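Local coordinates for protein serine protease inhibitor 4, isoform B (Drosophila melanogaster, PDB 4P0F) that probably inhibits serine-type and cysteine-type endopeptidases by the suicide-substrate route of the serpin family, and is seen here in its cleaved form, at residues Leu50-Thr56 / Gln298-Met304; Val99-Tyr103 / Glu160-Val164. Residue numbers count along the deposited sequence, not the author numbering.

Interaction 1. Residues Leu50-Thr56 / Gln298-Met304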
loop_
_atom_site.group_PDB
_atom_site.type_symbol
_atom_site.label_atom_id
_atom_site.label_comp_id
_atom_site.label_asym_id
_atom_site.label_seq_id
_atom_site.Cartn_x
_atom_site.Cartn_y
_atom_site.Cartn_z
ATOM N N LEU A 50 -8.364 2.030 -16.953
ATOM C CA LEU A 50 -9.611 1.712 -17.658
ATOM C C LEU A 50 -10.049 2.841 -18.586
ATOM O O LEU A 50 -10.761 2.609 -19.564
ATOM C CB LEU A 50 -10.746 1.430 -16.681
ATOM C CG LEU A 50 -10.575 0.290 -15.683
ATOM C CD1 LEU A 50 -11.863 0.173 -14.879
ATOM C CD2 LEU A 50 -10.232 -1.015 -16.386
ATOM N N GLY A 51 -9.633 4.061 -18.261
ATOM C CA GLY A 51 -9.978 5.222 -19.061
ATOM C C GLY A 51 -8.869 5.683 -19.987
ATOM O O GLY A 51 -9.017 6.694 -20.674
ATOM N N ALA A 52 -7.761 4.946 -20.004
ATOM C CA ALA A 52 -6.595 5.304 -20.799
ATOM C C ALA A 52 -6.605 4.630 -22.165
ATOM O O ALA A 52 -7.267 3.612 -22.369
ATOM C CB ALA A 52 -5.313 4.946 -20.042
ATOM N N GLU A 53 -5.862 5.217 -23.098
ATOM C CA GLU A 53 -5.771 4.721 -24.454
ATOM C C GLU A 53 -4.319 4.683 -24.901
ATOM O O GLU A 53 -3.450 5.269 -24.259
ATOM C CB GLU A 53 -6.584 5.599 -25.405
ATOM C CG GLU A 53 -8.062 5.611 -25.123
ATOM C CD GLU A 53 -8.840 6.297 -26.227
ATOM O OE1 GLU A 53 -9.514 7.305 -25.955
ATOM O OE2 GLU A 53 -8.768 5.827 -27.377
ATOM N N ASN A 54 -4.067 3.979 -25.998
ATOM C CA ASN A 54 -2.790 4.067 -26.705
ATOM C C ASN A 54 -1.585 3.818 -25.795
ATOM O O ASN A 54 -1.633 2.933 -24.944
ATOM C CB ASN A 54 -2.681 5.435 -27.377
ATOM C CG ASN A 54 -3.905 5.765 -28.222
ATOM O OD1 ASN A 54 -4.422 4.910 -28.939
ATOM N ND2 ASN A 54 -4.382 7.001 -28.127
ATOM N N GLU A 55 -0.506 4.586 -25.956
ATOM C CA GLU A 55 0.724 4.324 -25.181
ATOM C C GLU A 55 0.555 4.571 -23.684
ATOM O O GLU A 55 1.220 3.926 -22.854
ATOM C CB GLU A 55 1.891 5.168 -25.709
ATOM C CG GLU A 55 3.212 4.814 -25.033
ATOM C CD GLU A 55 4.377 5.691 -25.438
ATOM O OE1 GLU A 55 4.271 6.439 -26.435
ATOM O OE2 GLU A 55 5.413 5.630 -24.734
ATOM N N THR A 56 -0.329 5.490 -23.312
ATOM C CA THR A 56 -0.607 5.715 -21.905
ATOM C C THR A 56 -1.126 4.426 -21.274
ATOM O O THR A 56 -0.659 4.011 -20.206
ATOM C CB THR A 56 -1.627 6.869 -21.720
ATOM O OG1 THR A 56 -1.088 8.070 -22.285
ATOM C CG2 THR A 56 -1.936 7.105 -20.246
ATOM N N GLN A 298 1.056 14.634 -23.444
ATOM C CA GLN A 298 0.746 13.601 -24.418
ATOM C C GLN A 298 -0.154 12.510 -23.835
ATOM O O GLN A 298 -0.456 11.529 -24.512
ATOM C CB GLN A 298 2.030 12.975 -24.959
ATOM C CG GLN A 298 2.871 13.921 -25.801
ATOM C CD GLN A 298 3.583 14.981 -24.981
ATOM O OE1 GLN A 298 4.256 14.676 -23.996
ATOM N NE2 GLN A 298 3.438 16.238 -25.386
ATOM N N ALA A 299 -0.598 12.686 -22.594
ATOM C CA ALA A 299 -1.423 11.679 -21.937
ATOM C C ALA A 299 -2.700 11.409 -22.716
ATOM O O ALA A 299 -3.296 12.324 -23.287
ATOM C CB ALA A 299 -1.770 12.111 -20.525
ATOM N N GLU A 300 -3.125 10.151 -22.699
ATOM C CA GLU A 300 -4.304 9.700 -23.422
ATOM C C GLU A 300 -5.314 9.074 -22.470
ATOM O O GLU A 300 -5.185 7.908 -22.100
ATOM C CB GLU A 300 -3.895 8.703 -24.502
ATOM C CG GLU A 300 -3.022 9.344 -25.585
ATOM C CD GLU A 300 -1.678 8.690 -25.826
ATOM O OE1 GLU A 300 -1.156 7.990 -24.940
ATOM O OE2 GLU A 300 -1.130 8.895 -26.938
ATOM N N PHE A 301 -6.312 9.859 -22.062
ATOM C CA PHE A 301 -7.340 9.381 -21.145
ATOM C C PHE A 301 -8.726 9.638 -21.726
ATOM O O PHE A 301 -9.664 9.974 -21.004
ATOM C CB PHE A 301 -7.207 10.051 -19.775
ATOM C CG PHE A 301 -6.092 9.501 -18.934
ATOM C CD1 PHE A 301 -6.203 8.263 -18.333
ATOM C CD2 PHE A 301 -4.936 10.229 -18.744
ATOM C CE1 PHE A 301 -5.174 7.759 -17.567
ATOM C CE2 PHE A 301 -3.904 9.728 -17.973
ATOM C CZ PHE A 301 -4.030 8.500 -17.383
ATOM N N GLY A 302 -8.855 9.445 -23.036
ATOM C CA GLY A 302 -10.093 9.730 -23.724
ATOM C C GLY A 302 -11.253 8.795 -23.458
ATOM O O GLY A 302 -12.361 9.035 -23.959
ATOM N N LYS A 303 -11.027 7.743 -22.673
ATOM C CA LYS A 303 -12.096 6.808 -22.376
ATOM C C LYS A 303 -12.730 7.062 -21.006
ATOM O O LYS A 303 -13.616 6.320 -20.597
ATOM C CB LYS A 303 -11.585 5.374 -22.488
ATOM C CG LYS A 303 -11.614 4.882 -23.943
ATOM C CD LYS A 303 -10.764 3.633 -24.159
ATOM C CE LYS A 303 -11.509 2.355 -23.826
ATOM N NZ LYS A 303 -10.644 1.150 -24.025
ATOM N N MET A 304 -12.317 8.134 -20.334
ATOM C CA MET A 304 -12.888 8.486 -19.036
ATOM C C MET A 304 -14.223 9.231 -19.143
ATOM O O MET A 304 -15.212 8.812 -18.557
ATOM C CB MET A 304 -11.900 9.334 -18.238
ATOM C CG MET A 304 -10.740 8.536 -17.710
ATOM S SD MET A 304 -9.625 9.531 -16.705
ATOM C CE MET A 304 -8.756 8.232 -15.802
HETATM O O HOH W 1 -7.126 9.545 -25.400
HETATM O O HOH W 2 0.171 6.713 -27.951
#
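Amides in the first turn of a helix often find side-chain acceptors; here Glu300, from the loop between helix 283-288 and strand 311-324 of the serpin fold, supplies one to Thr56 of helix 54-64. Glu300, with chi1 m and chi2 near 124°, between wells, places OE1 3.1 Å from Thr56 N and 2.7 Å from Thr56 OG1, hydrogen-bonding to both. Thr56, chi1 m, uses the same OG1 to accept Glu300 N at 2.9 Å, while its CG2 lies over the Phe301 ring face in a CH-pi contact, 4.2 Å from the centroid. Ala52 CB lies 3.7 Å from Phe301 CE1, and Phe301 also packs on Leu311 and Val313 of strand 311-324. Main-chain bonds complete the pairing: Glu53 N to Glu300 O, 2.9 Å, and Lys303 N to Gly51 O, 3.0 Å. A CB on Gly51 would clash with Met304 CG. Nearby, Glu53 CG packs on Lys303 CD at 3.5 Å. Glu300 OE2 forms a salt bridge with Arg293 and bonds a water that joins it to Glu55 N. The carboxylate's charge is thus compensated, and the helix's first turn is joined to the loop by polar bonds as well as by packing on Phe301.

Interaction 2. Residues Val99-Tyr103 / Glu160-Val164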
loop_
_atom_site.group_PDB
_atom_site.type_symbol
_atom_site.label_atom_id
_atom_site.label_comp_id
_atom_site.label_asym_id
_atom_site.label_seq_id
_atom_site.Cartn_x
_atom_site.Cartn_y
_atom_site.Cartn_z
ATOM N N VAL A 99 -16.306 13.168 -9.465
ATOM C CA VAL A 99 -16.336 13.694 -10.836
ATOM C C VAL A 99 -16.827 15.141 -10.864
ATOM O O VAL A 99 -17.811 15.485 -10.213
ATOM C CB VAL A 99 -17.251 12.835 -11.732
ATOM C CG1 VAL A 99 -17.183 13.290 -13.211
ATOM C CG2 VAL A 99 -16.873 11.358 -11.602
ATOM N N MET A 100 -16.118 15.981 -11.609
ATOM C CA MET A 100 -16.496 17.387 -11.790
ATOM C C MET A 100 -17.976 17.510 -12.147
ATOM O O MET A 100 -18.447 16.845 -13.072
ATOM C CB MET A 100 -15.616 18.019 -12.880
ATOM C CG MET A 100 -15.877 19.497 -13.202
ATOM S SD MET A 100 -15.260 20.619 -11.925
ATOM C CE MET A 100 -16.604 20.627 -10.847
ATOM N N ASP A 101 -18.715 18.338 -11.404
ATOM C CA ASP A 101 -20.125 18.590 -11.718
ATOM C C ASP A 101 -20.299 18.894 -13.195
ATOM O O ASP A 101 -19.560 19.702 -13.752
ATOM C CB ASP A 101 -20.684 19.776 -10.931
ATOM C CG ASP A 101 -20.956 19.458 -9.470
ATOM O OD1 ASP A 101 -21.099 18.269 -9.105
ATOM O OD2 ASP A 101 -21.048 20.427 -8.687
ATOM N N GLY A 102 -21.301 18.267 -13.805
ATOM C CA GLY A 102 -21.663 18.539 -15.185
ATOM C C GLY A 102 -21.014 17.601 -16.187
ATOM O O GLY A 102 -21.475 17.489 -17.327
ATOM N N TYR A 103 -19.941 16.927 -15.779
ATOM C CA TYR A 103 -19.271 15.970 -16.655
ATOM C C TYR A 103 -19.818 14.565 -16.432
ATOM O O TYR A 103 -20.076 14.162 -15.304
ATOM C CB TYR A 103 -17.754 16.003 -16.432
ATOM C CG TYR A 103 -17.129 17.245 -17.013
ATOM C CD1 TYR A 103 -17.089 18.423 -16.291
ATOM C CD2 TYR A 103 -16.614 17.254 -18.309
ATOM C CE1 TYR A 103 -16.542 19.575 -16.827
ATOM C CE2 TYR A 103 -16.055 18.393 -18.838
ATOM C CZ TYR A 103 -16.018 19.551 -18.092
ATOM O OH TYR A 103 -15.477 20.703 -18.611
ATOM N N GLU A 160 -9.945 23.247 -13.242
ATOM C CA GLU A 160 -9.454 22.356 -14.300
ATOM C C GLU A 160 -9.526 20.874 -13.917
ATOM O O GLU A 160 -9.397 20.007 -14.774
ATOM C CB GLU A 160 -8.009 22.705 -14.675
ATOM C CG GLU A 160 -7.826 24.094 -15.259
ATOM C CD GLU A 160 -8.132 24.146 -16.742
ATOM O OE1 GLU A 160 -7.320 23.627 -17.543
ATOM O OE2 GLU A 160 -9.186 24.703 -17.107
ATOM N N SER A 161 -9.717 20.583 -12.628
ATOM C CA SER A 161 -9.832 19.202 -12.163
ATOM C C SER A 161 -11.071 18.567 -12.768
ATOM O O SER A 161 -12.108 19.223 -12.873
ATOM C CB SER A 161 -9.917 19.130 -10.630
ATOM O OG SER A 161 -8.807 19.745 -10.005
ATOM N N ARG A 162 -10.979 17.298 -13.156
ATOM C CA ARG A 162 -12.110 16.628 -13.782
ATOM C C ARG A 162 -12.552 15.389 -13.013
ATOM O O ARG A 162 -13.747 15.110 -12.924
ATOM C CB ARG A 162 -11.774 16.282 -15.229
ATOM C CG ARG A 162 -11.640 17.506 -16.105
ATOM C CD ARG A 162 -13.004 18.136 -16.417
ATOM N NE ARG A 162 -12.890 19.406 -17.138
ATOM C CZ ARG A 162 -12.793 20.602 -16.564
ATOM N NH1 ARG A 162 -12.794 20.725 -15.240
ATOM N NH2 ARG A 162 -12.691 21.683 -17.320
ATOM N N LEU A 163 -11.612 14.627 -12.470
ATOM C CA LEU A 163 -12.014 13.591 -11.543
ATOM C C LEU A 163 -10.890 13.202 -10.618
ATOM O O LEU A 163 -9.727 13.453 -10.903
ATOM C CB LEU A 163 -12.532 12.368 -12.294
ATOM C CG LEU A 163 -11.586 11.744 -13.308
ATOM C CD1 LEU A 163 -10.753 10.626 -12.676
ATOM C CD2 LEU A 163 -12.388 11.224 -14.470
ATOM N N VAL A 164 -11.270 12.620 -9.487
ATOM C CA VAL A 164 -10.316 12.045 -8.551
ATOM C C VAL A 164 -10.741 10.619 -8.279
ATOM O O VAL A 164 -11.878 10.373 -7.883
ATOM C CB VAL A 164 -10.242 12.827 -7.230
ATOM C CG1 VAL A 164 -9.269 12.153 -6.247
ATOM C CG2 VAL A 164 -9.818 14.254 -7.485
#
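This is an antiparallel strand contact at the end of the large central sheet of the serpin, sheet A, where strand 91-100 finishes beside the start of strand 161-174. Val99 and Leu163 form a non-hydrogen-bonded pair, their CA atoms 4.4 Å apart and their side chains on the same face. One residue further, Met100 N donates to Arg162 O at 2.8 Å with an angle of 177°. Beyond that bond the chain turns away from strand 161-174 in a type II turn from Met100 to Tyr103, closed by Tyr103 N to Met100 O at 3.1 Å, although Asp101 still bonds to Val124 on the other flank; Gly102, with phi near 94°, fills the position where a side chain would jam against the preceding carbonyl. The partner strand is irregular too. Arg162 and Leu163 face Val339 in a classic beta bulge, and Val339 belongs to strand 328-341, the reactive-loop strand that serpins insert into sheet A after cleavage, so strand 161-174 bridges strand 91-100 and the inserted loop. The turn carries Tyr103 back toward Arg162, whose CD sits over the Tyr103 ring, 3.8 Å from the centroid and 12° off its normal, as a CH-pi contact. The polar ends of both residues converge on Glu309, which forms a salt bridge with Arg162 NE and a hydrogen bond with Tyr103 OH. Arg162 NH1 bonds back to Ser161 O at 2.9 Å and also reaches Ser159 O, while Met100 SD rests 3.6 Å from Ser161 O.

Overall arrangement
The two contacts lie about 16 Å apart, centre to centre, toward the same end of the molecule, and they touch: Met304 SD packs 3.9 Å from Leu163 CD2. Along the chain they are nested, in the order 50-56, 99-103, 160-164, 298-304, so interaction 1 closes a long loop that contains interaction 2. Short connections knit them further. Arg106, just beyond 99-103, bonds to Gly302 and Met304, and Glu309, just beyond 298-304, bonds to Tyr103 and Arg162. Interaction 1 joins helix 54-64 to the loop before strand 311-324, whereas interaction 2 lies within sheet A, next to the inserted strand; the 298-304 loop therefore lies between helix 54-64 and sheet A, touching both.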